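Local coordinates for protein condensin complex subunit 3 (Schizosaccharomyces pombe, PDB 5OQR) that serves as a regulatory HEAT-repeat subunit of the condensin complex, which is required to convert interphase chromatin into mitotic-like condensed chromosomes, at residues A[519-525]-A[558-562]; A[551-556]-A[593-599]. All coordinates share one frame; numbering follows the deposited sequence.

Contact 1. Residues A[519-525]-A[558-562]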
# COMPACT_ATOMS: atom_id res chain seq x y z
N ASP A 519 18.26 -14.66 -33.59
CA ASP A 519 19.38 -14.18 -34.39
C ASP A 519 19.20 -12.72 -34.77
O ASP A 519 20.17 -11.96 -34.81
CB ASP A 519 19.53 -15.04 -35.64
CG ASP A 519 20.34 -16.30 -35.39
OD1 ASP A 519 21.42 -16.20 -34.77
OD2 ASP A 519 19.90 -17.39 -35.80
N LEU A 520 17.96 -12.30 -35.04
CA LEU A 520 17.71 -10.89 -35.31
C LEU A 520 17.89 -10.05 -34.05
O LEU A 520 18.44 -8.94 -34.11
CB LEU A 520 16.31 -10.70 -35.88
CG LEU A 520 15.94 -9.29 -36.34
CD1 LEU A 520 16.81 -8.84 -37.50
CD2 LEU A 520 14.48 -9.22 -36.71
N ALA A 521 17.44 -10.57 -32.91
CA ALA A 521 17.70 -9.91 -31.64
C ALA A 521 19.20 -9.69 -31.44
O ALA A 521 19.65 -8.59 -31.13
CB ALA A 521 17.12 -10.73 -30.49
N PHE A 522 19.99 -10.75 -31.63
CA PHE A 522 21.43 -10.65 -31.44
C PHE A 522 22.05 -9.67 -32.42
O PHE A 522 22.98 -8.93 -32.07
CB PHE A 522 22.08 -12.03 -31.58
CG PHE A 522 23.56 -12.03 -31.34
CD1 PHE A 522 24.06 -12.20 -30.06
CD2 PHE A 522 24.45 -11.86 -32.38
CE1 PHE A 522 25.41 -12.20 -29.82
CE2 PHE A 522 25.81 -11.86 -32.15
CZ PHE A 522 26.29 -12.03 -30.88
N GLU A 523 21.56 -9.64 -33.66
CA GLU A 523 22.12 -8.75 -34.67
C GLU A 523 21.88 -7.29 -34.35
O GLU A 523 22.62 -6.43 -34.84
CB GLU A 523 21.53 -9.09 -36.04
CG GLU A 523 22.10 -8.27 -37.18
CD GLU A 523 21.55 -8.71 -38.53
OE1 GLU A 523 20.76 -9.67 -38.57
OE2 GLU A 523 21.92 -8.09 -39.56
N ASN A 524 20.87 -6.97 -33.53
CA ASN A 524 20.50 -5.59 -33.25
C ASN A 524 20.88 -5.14 -31.85
O ASN A 524 20.61 -3.98 -31.50
CB ASN A 524 19.00 -5.41 -33.46
CG ASN A 524 18.63 -5.26 -34.92
OD1 ASN A 524 19.23 -4.47 -35.64
ND2 ASN A 524 17.66 -6.04 -35.37
N VAL A 525 21.49 -6.00 -31.03
CA VAL A 525 21.99 -5.56 -29.72
C VAL A 525 22.89 -4.33 -29.86
O VAL A 525 22.69 -3.36 -29.13
CB VAL A 525 22.66 -6.71 -28.99
CG1 VAL A 525 23.43 -6.21 -27.77
CG2 VAL A 525 21.64 -7.75 -28.56
N LYS A 558 22.48 -16.61 -25.08
CA LYS A 558 22.58 -16.11 -26.45
C LYS A 558 23.40 -14.83 -26.52
O LYS A 558 24.01 -14.55 -27.56
CB LYS A 558 21.19 -15.89 -27.03
CG LYS A 558 21.17 -15.46 -28.50
CD LYS A 558 21.08 -16.66 -29.44
CE LYS A 558 21.27 -16.23 -30.88
NZ LYS A 558 21.05 -17.34 -31.84
N PHE A 559 23.43 -14.04 -25.44
CA PHE A 559 23.99 -12.70 -25.48
C PHE A 559 25.22 -12.54 -24.59
O PHE A 559 25.56 -11.41 -24.21
CB PHE A 559 22.93 -11.68 -25.08
CG PHE A 559 21.65 -11.81 -25.85
CD1 PHE A 559 20.61 -12.57 -25.36
CD2 PHE A 559 21.49 -11.18 -27.07
CE1 PHE A 559 19.43 -12.70 -26.07
CE2 PHE A 559 20.32 -11.31 -27.78
CZ PHE A 559 19.29 -12.07 -27.28
N THR A 560 25.91 -13.63 -24.27
CA THR A 560 27.05 -13.54 -23.36
C THR A 560 28.18 -12.69 -23.92
O THR A 560 29.02 -12.21 -23.15
CB THR A 560 27.56 -14.94 -23.02
OG1 THR A 560 27.24 -15.84 -24.08
CG2 THR A 560 26.93 -15.43 -21.72
N GLU A 561 28.22 -12.49 -25.24
CA GLU A 561 29.23 -11.61 -25.82
C GLU A 561 28.99 -10.16 -25.41
O GLU A 561 29.94 -9.37 -25.32
CB GLU A 561 29.24 -11.71 -27.34
CG GLU A 561 29.52 -13.10 -27.90
CD GLU A 561 28.30 -14.00 -27.86
OE1 GLU A 561 27.60 -14.01 -26.83
OE2 GLU A 561 28.04 -14.69 -28.86
N TYR A 562 27.74 -9.80 -25.18
CA TYR A 562 27.36 -8.45 -24.79
C TYR A 562 27.04 -8.35 -23.30
O TYR A 562 26.42 -7.37 -22.86
CB TYR A 562 26.18 -7.98 -25.63
CG TYR A 562 26.43 -8.02 -27.12
CD1 TYR A 562 27.37 -7.18 -27.70
CD2 TYR A 562 25.73 -8.89 -27.94
CE1 TYR A 562 27.60 -7.21 -29.06
CE2 TYR A 562 25.95 -8.92 -29.30
CZ TYR A 562 26.89 -8.08 -29.85
OH TYR A 562 27.12 -8.11 -31.21

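Contact 2. Residues A[551-556]-A[593-599]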
# COMPACT_ATOMS: atom_id res chain seq x y z
N LEU A 551 16.66 -10.79 -23.40
CA LEU A 551 17.25 -11.77 -22.50
C LEU A 551 16.20 -12.72 -21.95
O LEU A 551 16.37 -13.95 -21.99
CB LEU A 551 17.98 -11.06 -21.35
CG LEU A 551 19.31 -10.40 -21.70
CD1 LEU A 551 19.74 -9.48 -20.58
CD2 LEU A 551 20.37 -11.44 -21.96
N ILE A 552 15.10 -12.18 -21.43
CA ILE A 552 14.05 -13.02 -20.85
C ILE A 552 13.45 -13.92 -21.92
O ILE A 552 13.20 -15.11 -21.69
CB ILE A 552 12.99 -12.13 -20.18
CG1 ILE A 552 13.59 -11.42 -18.98
CG2 ILE A 552 11.78 -12.96 -19.76
CD1 ILE A 552 12.77 -10.25 -18.49
N GLN A 553 13.20 -13.37 -23.11
CA GLN A 553 12.56 -14.14 -24.17
C GLN A 553 13.51 -15.18 -24.74
O GLN A 553 13.19 -16.38 -24.78
CB GLN A 553 12.05 -13.20 -25.27
CG GLN A 553 11.46 -13.90 -26.48
CD GLN A 553 10.17 -14.64 -26.17
OE1 GLN A 553 9.40 -14.23 -25.30
NE2 GLN A 553 9.93 -15.74 -26.87
N HIS A 554 14.68 -14.75 -25.20
CA HIS A 554 15.56 -15.61 -25.97
C HIS A 554 16.57 -16.38 -25.12
O HIS A 554 17.14 -17.36 -25.61
CB HIS A 554 16.32 -14.79 -27.02
CG HIS A 554 15.42 -14.19 -28.06
ND1 HIS A 554 14.36 -14.87 -28.61
CD2 HIS A 554 15.42 -12.97 -28.64
CE1 HIS A 554 13.75 -14.10 -29.49
NE2 HIS A 554 14.38 -12.94 -29.52
N GLY A 555 16.81 -15.95 -23.90
CA GLY A 555 17.70 -16.67 -23.01
C GLY A 555 18.96 -15.88 -22.70
O GLY A 555 19.34 -14.94 -23.40
N LYS A 556 19.62 -16.29 -21.61
CA LYS A 556 20.82 -15.62 -21.14
C LYS A 556 22.04 -15.97 -21.99
O LYS A 556 22.86 -15.09 -22.29
CB LYS A 556 21.07 -16.02 -19.68
CG LYS A 556 22.07 -15.16 -18.94
CD LYS A 556 22.63 -15.90 -17.73
CE LYS A 556 21.55 -16.57 -16.90
NZ LYS A 556 22.10 -17.20 -15.68
N LEU A 593 15.31 -9.66 -14.24
CA LEU A 593 16.42 -10.49 -14.71
C LEU A 593 16.93 -11.41 -13.61
O LEU A 593 17.35 -12.54 -13.90
CB LEU A 593 17.56 -9.61 -15.23
CG LEU A 593 17.34 -8.87 -16.55
CD1 LEU A 593 18.56 -8.03 -16.87
CD2 LEU A 593 17.06 -9.83 -17.68
N LEU A 594 16.92 -10.96 -12.36
CA LEU A 594 17.37 -11.80 -11.26
C LEU A 594 16.38 -12.92 -10.97
O LEU A 594 16.75 -14.10 -10.91
CB LEU A 594 17.60 -10.95 -10.01
CG LEU A 594 19.04 -10.53 -9.69
CD1 LEU A 594 19.78 -10.02 -10.91
CD2 LEU A 594 19.03 -9.46 -8.61
N VAL A 595 15.10 -12.57 -10.80
CA VAL A 595 14.10 -13.58 -10.45
C VAL A 595 13.89 -14.56 -11.60
O VAL A 595 13.79 -15.77 -11.38
CB VAL A 595 12.78 -12.89 -10.06
CG1 VAL A 595 11.71 -13.92 -9.76
CG2 VAL A 595 13.00 -11.99 -8.85
N ILE A 596 13.81 -14.05 -12.83
CA ILE A 596 13.48 -14.90 -13.96
C ILE A 596 14.69 -15.70 -14.42
O ILE A 596 14.60 -16.90 -14.67
CB ILE A 596 12.90 -14.05 -15.12
CG1 ILE A 596 11.66 -13.28 -14.66
CG2 ILE A 596 12.54 -14.94 -16.30
CD1 ILE A 596 11.22 -12.22 -15.63
N LEU A 597 15.84 -15.03 -14.55
CA LEU A 597 17.01 -15.61 -15.19
C LEU A 597 18.16 -15.94 -14.25
O LEU A 597 19.04 -16.70 -14.64
CB LEU A 597 17.52 -14.66 -16.28
CG LEU A 597 17.16 -14.95 -17.74
CD1 LEU A 597 15.70 -15.28 -17.92
CD2 LEU A 597 17.54 -13.76 -18.61
N HIS A 598 18.17 -15.39 -13.04
CA HIS A 598 19.36 -15.40 -12.20
C HIS A 598 20.54 -14.83 -12.98
O HIS A 598 21.55 -15.50 -13.23
CB HIS A 598 19.67 -16.80 -11.67
CG HIS A 598 18.79 -17.23 -10.54
ND1 HIS A 598 18.64 -16.49 -9.39
CD2 HIS A 598 18.01 -18.33 -10.38
CE1 HIS A 598 17.80 -17.11 -8.57
NE2 HIS A 598 17.41 -18.23 -9.15
N TYR A 599 20.39 -13.57 -13.38
CA TYR A 599 21.33 -12.90 -14.27
C TYR A 599 22.35 -12.16 -13.43
O TYR A 599 22.18 -10.98 -13.10
CB TYR A 599 20.58 -11.97 -15.21
CG TYR A 599 21.45 -11.20 -16.18
CD1 TYR A 599 21.95 -11.81 -17.32
CD2 TYR A 599 21.75 -9.87 -15.97
CE1 TYR A 599 22.74 -11.12 -18.21
CE2 TYR A 599 22.54 -9.16 -16.86
CZ TYR A 599 23.03 -9.80 -17.98
OH TYR A 599 23.82 -9.10 -18.86

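Contact 1. Residues A[519-525]-A[558-562]
Phe522, on the first turns of helix 518-534, projects into the loop 558-562 and is met there by Tyr562. CE2 of Tyr562 lies over one face of the Phe522 ring, 3.4 Å from CE1 of Phe522. The two rings meet obliquely, their planes 47° apart. The Phe522 side chain departs opposite its own backbone N (chi1 -177°), and this carries the ring across to the loop. The Lys558 carbonyl and the Glu561 carboxylate also border the ring. One turn further along, the two branches of Val525 divide between two aromatics. CG1 of Val525 makes a CH-pi contact over the face of Tyr562, 3.8 Å from the ring centroid, while its CG2 packs against CD2 of Phe559 at 3.7 Å. The far end of Phe559 reaches the helix itself, with CZ meeting CB of Ala521 at the ring edge, 4.1 Å away. At the outer border, Lys558 NZ forms a salt bridge with Asp519 OD1 at 3.2 Å, approaching from above the carboxylate plane (65° out of it). The lysine chain bends at chi2 and then runs extended to reach this oxygen. Further out, Met550 of helix 537-554 packs on Ala521 and Val525, and Pro526 touches Tyr562. Were Tyr562 replaced by an alanine, a gap would probably open beside Phe522 and Val525 CG1 would lose its aromatic face, setting both freer to move. The chemistry is thus mainly apolar, an aromatic loop seated on a helix, with one ion pair at the solvent-facing border; the negative Asp519 near the helix start would also be expected to suit the helix dipole.

Contact 2. Residues A[551-556]-A[593-599]
Ile552 and Leu597 bring the two helix ends nearest each other, their CA atoms 6.9 Å apart, close to where the chain leaves helical geometry, at Gly555 and at His598, both with positive phi. CD2 of Leu597 packs on CB of Leu551 at 3.9 Å and also lies near the Leu551 carbonyl. CD2 of Leu593 fits between the neighbouring residues of the opposing helix, 4.0 Å from both Leu551 CD1 and Ile552 CG1. On the flank, Ile552 and Ile596 cross at about a right angle, and their CD1 methyls approach to 3.8 Å. Tyr599, just past the end of its helix, takes Leu551 CD1 over one ring face, while CG of Lys556 meets its edge, 3.7 Å from CD1 of Tyr599. Lys556 then bends at chi3 (-46°), taking its ammonium to the end of helix 580-597. There NZ bonds to the His598 carbonyl O at 3.0 Å from above the carbonyl plane, and more weakly to Leu597 O at 3.3 Å. A cation here would probably balance the negative end of the helix dipole. His598 turns its ring elsewhere, with ND1 bound to Asp601. Ile566 of helix 563-574 packs on both Leu551 and Tyr599. These are helices two apart in the chain, packed side by side at their C-terminal ends, as in a HEAT-repeat solenoid, in which helix 537-554 belongs to the eighth repeat.

Overall arrangement
The segments alternate along the chain, in the order 519-525, 551-556, 558-562, 593-599, so the two contacts interlock within one part of the all-helical solenoid. Their centres lie 14 Å apart, and both fall in the C-terminal condensin-family region. Helix 537-554, which carries part of contact 2, also meets contact 1: Phe559 of contact 1 packs on Leu551 of contact 2, and Ala521 touches His554. Contact 1 thus joins the start of helix 518-534 to the loop leading into helix 563-574, while contact 2 ties helix 537-554 to helix 580-597. Packing is thus continuous from helix 518-534 through helix 537-554 to helix 580-597, and another protein chain lies against the apolar flank of contact 2.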